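Local coordinates for protein probable transcriptional regulator (Pseudomonas aeruginosa PAO1, PDB 2GEN) that probably binds DNA as a TetR-family transcriptional regulator, recognising cis-regulatory sequences through a predicted helix-turn-helix motif, at residues A[18-22]-A[23-27]; A[50-53]-A[54-57]; A[99-102]-A[103-107]; A[137-140]-A[141-144]. All coordinates share one frame; numbering follows the deposited sequence.

Interaction 1: residues A[18-22]-A[23-27]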
loop_
_atom_site.group_PDB
_atom_site.type_symbol
_atom_site.label_atom_id
_atom_site.label_comp_id
_atom_site.label_asym_id
_atom_site.label_seq_id
_atom_site.Cartn_x
_atom_site.Cartn_y
_atom_site.Cartn_z
ATOM N N ALA A 18 -13.729 -14.997 -9.353
ATOM C CA ALA A 18 -14.920 -15.231 -8.540
ATOM C C ALA A 18 -14.654 -16.325 -7.490
ATOM O O ALA A 18 -15.007 -16.162 -6.317
ATOM C CB ALA A 18 -16.088 -15.621 -9.442
ATOM N N CYS A 19 -13.988 -17.405 -7.914
ATOM C CA CYS A 19 -13.625 -18.505 -7.004
ATOM C C CYS A 19 -12.684 -18.021 -5.917
ATOM O O CYS A 19 -12.929 -18.252 -4.735
ATOM C CB CYS A 19 -12.976 -19.671 -7.771
ATOM S SG CYS A 19 -14.057 -20.551 -8.908
ATOM N N PHE A 20 -11.614 -17.325 -6.319
ATOM C CA PHE A 20 -10.615 -16.814 -5.383
ATOM C C PHE A 20 -11.218 -15.894 -4.328
ATOM O O PHE A 20 -10.820 -15.931 -3.168
ATOM C CB PHE A 20 -9.501 -16.050 -6.116
ATOM C CG PHE A 20 -8.607 -16.900 -6.973
ATOM C CD1 PHE A 20 -8.499 -18.271 -6.782
ATOM C CD2 PHE A 20 -7.827 -16.299 -7.955
ATOM C CE1 PHE A 20 -7.654 -19.039 -7.581
ATOM C CE2 PHE A 20 -6.974 -17.033 -8.756
ATOM C CZ PHE A 20 -6.876 -18.437 -8.567
ATOM N N SER A 21 -12.169 -15.061 -4.749
ATOM C CA SER A 21 -12.794 -14.061 -3.881
ATOM C C SER A 21 -13.712 -14.716 -2.862
ATOM O O SER A 21 -13.732 -14.317 -1.712
ATOM C CB SER A 21 -13.584 -13.043 -4.713
ATOM O OG SER A 21 -12.726 -12.444 -5.667
ATOM N N GLU A 22 -14.432 -15.739 -3.313
ATOM C CA GLU A 22 -15.404 -16.463 -2.490
ATOM C C GLU A 22 -14.729 -17.427 -1.511
ATOM O O GLU A 22 -15.080 -17.473 -0.324
ATOM C CB GLU A 22 -16.359 -17.214 -3.408
ATOM C CG GLU A 22 -17.499 -17.956 -2.701
ATOM C CD GLU A 22 -18.667 -18.268 -3.643
ATOM O OE1 GLU A 22 -18.608 -17.877 -4.839
ATOM O OE2 GLU A 22 -19.648 -18.898 -3.178
ATOM N N HIS A 23 -13.755 -18.189 -2.004
ATOM C CA HIS A 23 -13.179 -19.282 -1.227
ATOM C C HIS A 23 -11.760 -19.015 -0.734
ATOM O O HIS A 23 -11.255 -19.727 0.146
ATOM C CB HIS A 23 -13.235 -20.587 -2.045
ATOM C CG HIS A 23 -14.610 -20.924 -2.533
ATOM N ND1 HIS A 23 -15.653 -21.219 -1.676
ATOM C CD2 HIS A 23 -15.120 -20.996 -3.785
ATOM C CE1 HIS A 23 -16.747 -21.452 -2.381
ATOM N NE2 HIS A 23 -16.450 -21.326 -3.663
ATOM N N GLY A 24 -11.126 -17.974 -1.277
ATOM C CA GLY A 24 -9.720 -17.733 -1.013
ATOM C C GLY A 24 -8.900 -18.485 -2.036
ATOM O O GLY A 24 -9.373 -19.451 -2.633
ATOM N N VAL A 25 -7.667 -18.040 -2.245
ATOM C CA VAL A 25 -6.809 -18.608 -3.279
ATOM C C VAL A 25 -6.431 -20.058 -2.977
ATOM O O VAL A 25 -6.604 -20.945 -3.825
ATOM C CB VAL A 25 -5.558 -17.733 -3.502
ATOM C CG1 VAL A 25 -4.483 -18.486 -4.302
ATOM C CG2 VAL A 25 -5.969 -16.433 -4.224
ATOM N N ASP A 26 -5.914 -20.288 -1.768
ATOM C CA ASP A 26 -5.410 -21.605 -1.395
ATOM C C ASP A 26 -6.520 -22.659 -1.408
ATOM O O ASP A 26 -6.311 -23.764 -1.923
ATOM C CB ASP A 26 -4.642 -21.531 -0.065
ATOM C CG ASP A 26 -3.288 -20.799 -0.206
ATOM O OD1 ASP A 26 -2.651 -20.878 -1.283
ATOM O OD2 ASP A 26 -2.845 -20.146 0.762
ATOM N N ALA A 27 -7.708 -22.304 -0.921
ATOM C CA ALA A 27 -8.857 -23.231 -0.928
ATOM C C ALA A 27 -9.543 -23.448 -2.289
ATOM O O ALA A 27 -10.389 -24.348 -2.425
ATOM C CB ALA A 27 -9.888 -22.820 0.126
#
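Phe20 and Val25 make the more enclosed half of this helix end. One methyl of Val25, CG2, rests over a face of the Phe20 ring in a CH-pi contact, 4.2 Å from the ring centroid and offset toward the rim, with Phe20 CG its nearest atom at 3.8 Å. With CG2 anti to the carbonyl carbon (chi1 165°, measured to CG1), the valine turns this branch back over the phenylalanine. Leu58 and Phe104 add to the apolar surroundings of the pair.

The other side faces solvent, though its contact is just as close. There Glu22 and His23 run side by side in the same direction: Glu22 CG sits over a face of the imidazole, 3.7 Å from its centroid, and the carboxylate is stacked on the ring with the planes 18° apart. Glu22 OE1 turns to Arg36 for a salt bridge, which anchors the far end of the chain.

Between the halves the backbone closes. His23 N donates a good bond to Cys19 O (2.9 Å), whereas the bond from Gly24 N to Phe20 O is bent and weak. Gly24 then leaves helical geometry with positive phi, ending helix 9-23 and starting the connection to helix 30-37, the first link of a TetR-type DNA-binding domain.

Interaction 2: residues A[50-53]-A[54-57]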
loop_
_atom_site.group_PDB
_atom_site.type_symbol
_atom_site.label_atom_id
_atom_site.label_comp_id
_atom_site.label_asym_id
_atom_site.label_seq_id
_atom_site.Cartn_x
_atom_site.Cartn_y
_atom_site.Cartn_z
ATOM N N ASN A 50 -2.244 -24.709 -14.884
ATOM C CA ASN A 50 -2.885 -25.066 -13.611
ATOM C C ASN A 50 -3.353 -23.838 -12.842
ATOM O O ASN A 50 -3.279 -22.716 -13.369
ATOM C CB ASN A 50 -1.952 -25.918 -12.731
ATOM C CG ASN A 50 -0.613 -25.255 -12.463
ATOM O OD1 ASN A 50 -0.508 -24.029 -12.305
ATOM N ND2 ASN A 50 0.419 -26.072 -12.380
ATOM N N LYS A 51 -3.793 -24.050 -11.602
ATOM C CA LYS A 51 -4.290 -22.972 -10.737
ATOM C C LYS A 51 -3.265 -21.849 -10.545
ATOM O O LYS A 51 -3.605 -20.669 -10.670
ATOM C CB LYS A 51 -4.751 -23.516 -9.379
ATOM C CG LYS A 51 -5.333 -22.445 -8.476
ATOM C CD LYS A 51 -5.718 -22.972 -7.138
ATOM C CE LYS A 51 -4.608 -22.860 -6.122
ATOM N NZ LYS A 51 -5.115 -23.366 -4.825
ATOM N N GLU A 52 -2.014 -22.217 -10.261
ATOM C CA GLU A 52 -0.932 -21.240 -10.090
ATOM C C GLU A 52 -0.666 -20.380 -11.337
ATOM O O GLU A 52 -0.409 -19.169 -11.221
ATOM C CB GLU A 52 0.370 -21.928 -9.636
ATOM C CG GLU A 52 1.377 -20.970 -8.990
ATOM C CD GLU A 52 0.858 -20.324 -7.697
ATOM O OE1 GLU A 52 -0.030 -20.899 -7.020
ATOM O OE2 GLU A 52 1.343 -19.223 -7.349
ATOM N N ARG A 53 -0.714 -20.985 -12.520
ATOM C CA ARG A 53 -0.519 -20.207 -13.740
ATOM C C ARG A 53 -1.714 -19.268 -13.974
ATOM O O ARG A 53 -1.531 -18.102 -14.312
ATOM C CB ARG A 53 -0.290 -21.078 -14.955
ATOM C CG ARG A 53 0.484 -20.309 -16.012
ATOM C CD ARG A 53 -0.316 -20.263 -17.243
ATOM N NE ARG A 53 0.240 -19.360 -18.248
ATOM C CZ ARG A 53 1.224 -19.683 -19.081
ATOM N NH1 ARG A 53 1.815 -20.872 -18.991
ATOM N NH2 ARG A 53 1.642 -18.804 -19.979
ATOM N N ILE A 54 -2.918 -19.796 -13.771
ATOM C CA ILE A 54 -4.147 -19.008 -13.865
ATOM C C ILE A 54 -4.112 -17.823 -12.894
ATOM O O ILE A 54 -4.504 -16.690 -13.259
ATOM C CB ILE A 54 -5.400 -19.876 -13.639
ATOM C CG1 ILE A 54 -5.596 -20.831 -14.826
ATOM C CG2 ILE A 54 -6.636 -19.012 -13.477
ATOM C CD1 ILE A 54 -6.746 -21.859 -14.658
ATOM N N HIS A 55 -3.654 -18.085 -11.673
ATOM C CA HIS A 55 -3.447 -17.054 -10.645
ATOM C C HIS A 55 -2.540 -15.903 -11.137
ATOM O O HIS A 55 -2.903 -14.716 -11.019
ATOM C CB HIS A 55 -2.876 -17.720 -9.391
ATOM C CG HIS A 55 -2.594 -16.788 -8.262
ATOM N ND1 HIS A 55 -1.413 -16.087 -8.151
ATOM C CD2 HIS A 55 -3.321 -16.476 -7.167
ATOM C CE1 HIS A 55 -1.430 -15.371 -7.045
ATOM N NE2 HIS A 55 -2.579 -15.586 -6.430
ATOM N N GLY A 56 -1.384 -16.242 -11.703
ATOM C CA GLY A 56 -0.469 -15.225 -12.250
ATOM C C GLY A 56 -1.035 -14.508 -13.478
ATOM O O GLY A 56 -0.837 -13.296 -13.647
ATOM N N GLU A 57 -1.744 -15.231 -14.342
ATOM C CA GLU A 57 -2.353 -14.605 -15.522
ATOM C C GLU A 57 -3.449 -13.621 -15.087
ATOM O O GLU A 57 -3.593 -12.534 -15.704
ATOM C CB GLU A 57 -2.904 -15.637 -16.512
ATOM C CG GLU A 57 -1.820 -16.571 -17.142
ATOM C CD GLU A 57 -0.989 -15.916 -18.239
ATOM O OE1 GLU A 57 -1.143 -14.690 -18.515
ATOM O OE2 GLU A 57 -0.148 -16.623 -18.841
HETATM O O HOH W 1 1.046 -16.835 -9.277
#
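Arg53 places its CG anti to the backbone N (chi1 -155°) and then bends at chi2, while Glu57, one turn on, has CG beside its own backbone N and also bends at chi2. The two chains therefore run alongside each other, and their flat ends meet nearly coplanar, 7° apart. The guanidinium approaches side-on, and both of its donors converge on one oxygen: Arg53 NE reaches Glu57 OE2 at 2.8 Å, on the anti lone pair, and Arg53 NH2 reaches the same Glu57 OE2 at 3.0 Å, nearly along the C-O axis. This two-nitrogen grip on a single oxygen holds the guanidinium in the plane of the carboxylate. Arg120 adds a further salt bridge to Glu57 OE2, so positive charge gathers round that carboxylate and would probably favour its ionised form.

On another side of the helix, a water joins Glu52 to His55. It donates to Glu52 OE2 and lies 2.8 Å from His55 ND1, spanning a gap that the two side chains do not close themselves; Glu52 OE1 is taken by Arg111. The His55 ring meets Phe104 edge-to-face. Ile54 turns to Leu13 and Ala16 of helix 9-23.

At the start of the helix, Asn50 OD1 accepts from Arg53 N at 3.1 Å, with an N-H...O angle of 157°, and Ile54 N donates to Asn50 O at 3.0 Å. Asn50 is thus the N-cap of helix 51-76, the long helix that follows the predicted helix-turn-helix in this TetR-family fold.

Interaction 3: residues A[99-102]-A[103-107]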
loop_
_atom_site.group_PDB
_atom_site.type_symbol
_atom_site.label_atom_id
_atom_site.label_comp_id
_atom_site.label_asym_id
_atom_site.label_seq_id
_atom_site.Cartn_x
_atom_site.Cartn_y
_atom_site.Cartn_z
ATOM N N PRO A 99 -13.853 -4.317 -7.774
ATOM C CA PRO A 99 -13.295 -4.327 -6.429
ATOM C C PRO A 99 -12.636 -5.648 -6.040
ATOM O O PRO A 99 -11.579 -5.644 -5.378
ATOM C CB PRO A 99 -14.491 -3.999 -5.532
ATOM C CG PRO A 99 -15.686 -4.306 -6.356
ATOM C CD PRO A 99 -15.312 -4.037 -7.760
ATOM N N ASP A 100 -13.229 -6.771 -6.430
ATOM C CA ASP A 100 -12.594 -8.057 -6.109
ATOM C C ASP A 100 -11.243 -8.211 -6.832
ATOM O O ASP A 100 -10.249 -8.676 -6.249
ATOM C CB ASP A 100 -13.522 -9.247 -6.415
ATOM C CG ASP A 100 -14.669 -9.385 -5.409
ATOM O OD1 ASP A 100 -14.549 -8.963 -4.235
ATOM O OD2 ASP A 100 -15.700 -9.948 -5.833
ATOM N N TRP A 101 -11.199 -7.822 -8.103
ATOM C CA TRP A 101 -9.949 -7.850 -8.835
ATOM C C TRP A 101 -8.914 -6.925 -8.191
ATOM O O TRP A 101 -7.742 -7.293 -8.056
ATOM C CB TRP A 101 -10.190 -7.476 -10.295
ATOM C CG TRP A 101 -9.257 -8.095 -11.270
ATOM C CD1 TRP A 101 -8.066 -8.728 -11.009
ATOM C CD2 TRP A 101 -9.418 -8.104 -12.687
ATOM N NE1 TRP A 101 -7.498 -9.149 -12.187
ATOM C CE2 TRP A 101 -8.304 -8.787 -13.235
ATOM C CE3 TRP A 101 -10.415 -7.617 -13.555
ATOM C CZ2 TRP A 101 -8.153 -9.003 -14.602
ATOM C CZ3 TRP A 101 -10.274 -7.828 -14.933
ATOM C CH2 TRP A 101 -9.134 -8.519 -15.450
ATOM N N ALA A 102 -9.329 -5.727 -7.763
ATOM C CA ALA A 102 -8.380 -4.808 -7.075
ATOM C C ALA A 102 -7.821 -5.457 -5.799
ATOM O O ALA A 102 -6.605 -5.425 -5.545
ATOM C CB ALA A 102 -9.059 -3.461 -6.732
ATOM N N ARG A 103 -8.715 -6.030 -4.987
ATOM C CA ARG A 103 -8.292 -6.703 -3.754
ATOM C C ARG A 103 -7.263 -7.780 -4.082
ATOM O O ARG A 103 -6.223 -7.886 -3.424
ATOM C CB ARG A 103 -9.501 -7.302 -3.057
ATOM C CG ARG A 103 -9.326 -7.420 -1.584
ATOM C CD ARG A 103 -10.630 -7.936 -0.969
ATOM N NE ARG A 103 -11.589 -6.845 -0.816
ATOM C CZ ARG A 103 -12.672 -6.666 -1.558
ATOM N NH1 ARG A 103 -12.961 -7.514 -2.530
ATOM N NH2 ARG A 103 -13.469 -5.620 -1.327
ATOM N N PHE A 104 -7.550 -8.558 -5.125
ATOM C CA PHE A 104 -6.692 -9.670 -5.516
ATOM C C PHE A 104 -5.308 -9.138 -5.877
ATOM O O PHE A 104 -4.292 -9.643 -5.383
ATOM C CB PHE A 104 -7.296 -10.433 -6.699
ATOM C CG PHE A 104 -6.387 -11.485 -7.262
ATOM C CD1 PHE A 104 -6.314 -12.763 -6.658
ATOM C CD2 PHE A 104 -5.618 -11.228 -8.396
ATOM C CE1 PHE A 104 -5.465 -13.737 -7.164
ATOM C CE2 PHE A 104 -4.761 -12.204 -8.933
ATOM C CZ PHE A 104 -4.694 -13.484 -8.295
ATOM N N ILE A 105 -5.257 -8.092 -6.706
ATOM C CA ILE A 105 -3.989 -7.513 -7.130
ATOM C C ILE A 105 -3.181 -6.999 -5.927
ATOM O O ILE A 105 -1.983 -7.203 -5.867
ATOM C CB ILE A 105 -4.195 -6.340 -8.146
ATOM C CG1 ILE A 105 -4.638 -6.892 -9.502
ATOM C CG2 ILE A 105 -2.883 -5.526 -8.323
ATOM C CD1 ILE A 105 -5.055 -5.809 -10.455
ATOM N N LEU A 106 -3.853 -6.340 -4.982
ATOM C CA LEU A 106 -3.197 -5.737 -3.828
ATOM C C LEU A 106 -2.600 -6.782 -2.898
ATOM O O LEU A 106 -1.715 -6.460 -2.098
ATOM C CB LEU A 106 -4.167 -4.815 -3.062
ATOM C CG LEU A 106 -4.555 -3.513 -3.750
ATOM C CD1 LEU A 106 -5.485 -2.737 -2.832
ATOM C CD2 LEU A 106 -3.311 -2.697 -4.110
ATOM N N HIS A 107 -3.060 -8.030 -2.994
ATOM C CA HIS A 107 -2.566 -9.065 -2.082
ATOM C C HIS A 107 -1.706 -10.145 -2.735
ATOM O O HIS A 107 -1.190 -11.034 -2.044
ATOM C CB HIS A 107 -3.727 -9.655 -1.292
ATOM C CG HIS A 107 -4.423 -8.644 -0.429
ATOM N ND1 HIS A 107 -5.797 -8.558 -0.338
ATOM C CD2 HIS A 107 -3.928 -7.671 0.379
ATOM C CE1 HIS A 107 -6.118 -7.584 0.499
ATOM N NE2 HIS A 107 -5.003 -7.032 0.949
#
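Charge pairing comes first, between Asp100 and Arg103, which lie side by side and point the same way. Arg103 folds back at chi3 (-80°), and this turn carries NH1 to within 2.7 Å of Asp100 OD1. The salt bridge is close, yet its hydrogen-bond component is weak, with an N-H...O angle of 120°. The carboxylate meets the edge of the guanidinium, the two planes 61° apart, while Pro99 O lies over one guanidinium face. Arg103 NH2 has a further partner in Leu169 O, which ties the arginine to helix 150-169.

The backbone bonds are those of a regular alpha-helix: Arg103 N donates to Pro99 O at 2.9 Å and Leu106 N to Ala102 O at 3.0 Å. Helix 99-114 packs here among helices 9-23, 51-76, 80-97 and 150-169, joining the DNA-binding part of this TetR-family protein to its all-helical remainder.

Apolar contacts gather round Trp101. Trp101 CD1 touches Phe104 CD2 at 4.4 Å, the phenylalanine atom coming to the indole edge, and the same Trp101 CD1 lies 4.2 Å from Ile105 CG1. Trp101 NE1 is hydrogen-bonded to Leu58 O of helix 51-76. Leu106 lies against Tyr91 and Leu169, and Trp94 touches both Ala102 and Ile105.

Interaction 4: residues A[137-140]-A[141-144]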
loop_
_atom_site.group_PDB
_atom_site.type_symbol
_atom_site.label_atom_id
_atom_site.label_comp_id
_atom_site.label_asym_id
_atom_site.label_seq_id
_atom_site.Cartn_x
_atom_site.Cartn_y
_atom_site.Cartn_z
ATOM N N ALA A 137 7.222 13.245 -20.109
ATOM C CA ALA A 137 8.555 13.845 -20.283
ATOM C C ALA A 137 8.527 15.250 -20.926
ATOM O O ALA A 137 9.317 16.166 -20.502
ATOM C CB ALA A 137 9.480 12.902 -21.084
ATOM N N GLY A 138 7.645 15.448 -21.924
ATOM C CA GLY A 138 7.601 16.773 -22.602
ATOM C C GLY A 138 7.101 17.823 -21.590
ATOM O O GLY A 138 7.630 18.935 -21.471
ATOM N N TYR A 139 6.069 17.458 -20.815
ATOM C CA TYR A 139 5.571 18.421 -19.808
ATOM C C TYR A 139 6.644 18.759 -18.781
ATOM O O TYR A 139 6.730 19.896 -18.328
ATOM C CB TYR A 139 4.302 17.871 -19.105
ATOM C CG TYR A 139 3.170 17.601 -20.094
ATOM C CD1 TYR A 139 2.702 18.605 -20.913
ATOM C CD2 TYR A 139 2.552 16.319 -20.163
ATOM C CE1 TYR A 139 1.605 18.386 -21.840
ATOM C CE2 TYR A 139 1.464 16.090 -21.089
ATOM C CZ TYR A 139 1.005 17.153 -21.886
ATOM O OH TYR A 139 -0.031 17.019 -22.817
ATOM N N ARG A 140 7.419 17.756 -18.393
ATOM C CA ARG A 140 8.472 17.943 -17.391
ATOM C C ARG A 140 9.488 18.899 -18.007
ATOM O O ARG A 140 9.935 19.862 -17.358
ATOM C CB ARG A 140 9.093 16.590 -17.081
ATOM C CG ARG A 140 8.196 15.746 -16.165
ATOM C CD ARG A 140 8.619 14.261 -16.018
ATOM N NE ARG A 140 8.183 13.740 -14.699
ATOM C CZ ARG A 140 8.188 12.453 -14.344
ATOM N NH1 ARG A 140 8.568 11.508 -15.182
ATOM N NH2 ARG A 140 7.806 12.111 -13.131
ATOM N N ALA A 141 9.819 18.683 -19.283
ATOM C CA ALA A 141 10.793 19.597 -19.966
ATOM C C ALA A 141 10.301 21.028 -20.023
ATOM O O ALA A 141 11.114 21.962 -20.013
ATOM C CB ALA A 141 11.136 19.110 -21.392
ATOM N N GLU A 142 8.977 21.215 -20.040
ATOM C CA GLU A 142 8.380 22.532 -20.161
ATOM C C GLU A 142 8.267 23.282 -18.808
ATOM O O GLU A 142 7.733 24.412 -18.776
ATOM C CB GLU A 142 7.007 22.394 -20.815
ATOM C CG GLU A 142 7.116 21.916 -22.282
ATOM C CD GLU A 142 5.800 21.364 -22.843
ATOM O OE1 GLU A 142 4.690 21.693 -22.350
ATOM O OE2 GLU A 142 5.889 20.593 -23.831
ATOM N N GLY A 143 8.691 22.621 -17.734
ATOM C CA GLY A 143 8.736 23.213 -16.400
ATOM C C GLY A 143 7.347 23.270 -15.791
ATOM O O GLY A 143 7.064 24.142 -14.934
ATOM N N LEU A 144 6.464 22.370 -16.228
ATOM C CA LEU A 144 5.055 22.428 -15.754
ATOM C C LEU A 144 4.870 21.802 -14.385
ATOM O O LEU A 144 3.799 21.976 -13.771
ATOM C CB LEU A 144 4.099 21.792 -16.767
ATOM C CG LEU A 144 4.086 22.541 -18.115
ATOM C CD1 LEU A 144 3.072 21.890 -19.013
ATOM C CD2 LEU A 144 3.813 24.053 -18.012
#
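Tyr139 and Leu144 make the apolar contact at this helix end, with the tyrosine CD1 and the leucine CD1 3.8 Å apart and the two side chains crossing at a slant. Glu142 runs beside Tyr139 in the same direction, and its OE1 comes 3.9 Å from Tyr139 CD1; the carboxylate stands steeply to the ring, the planes 79° apart. The extended glutamate chain starts close to the preceding turn, Glu142 CG lying 3.1 Å from Gly138 O.

The backbone sets these side chains in place. Ala141 N donates to Ala137 O at 2.8 Å, the last sound bond of the alpha-helical pattern, since Glu142 N is shared between weak bonds to Gly138 O and Tyr139 O. The chain then closes in a Schellman motif: Leu144 N reaches back to Tyr139 O at 3.3 Å, and Gly143 N to Arg140 O at 3.0 Å. That second donor stands well above the carbonyl plane. Gly143 takes up positive phi (77°), which turns the chain out of the helix and leaves Leu144 CB pointing back toward the last turn, bringing its methyl to the tyrosine.

Farther out, Ala80 of helix 80-97 touches both Tyr139 and Leu144, and Thr83 touches Tyr139. Arg140 extends away from the turn to form a salt bridge with Asp150 and a cation-pi contact with Phe153, while the Leu144 backbone is hydrogen-bonded to that of Ala194, near the C-terminal end of the modelled chain.

Interactions 1, 2 and 3 form one partly buried cluster, whereas interaction 4 is a surface contact across the chain's centre from interactions 1 and 2. The centres of interactions 3 and 4 lie about 33 Å apart. In the cluster, Phe104 meets Phe20 and His55, and Lys51 NZ probably bonds to Val25 O, so that helices 9-23, 51-76 and 99-114 converge. Interactions 1 and 4 both end a helix at a glycine of positive phi, but only 4 is a Schellman motif. Interaction 2 begins a helix with a side-chain cap, and interaction 3 opens helix 99-114. Salt bridges within the contact mark 2 and 3; the partners in 1 (Arg36, Arg111) and 4 (Asp150) lie outside.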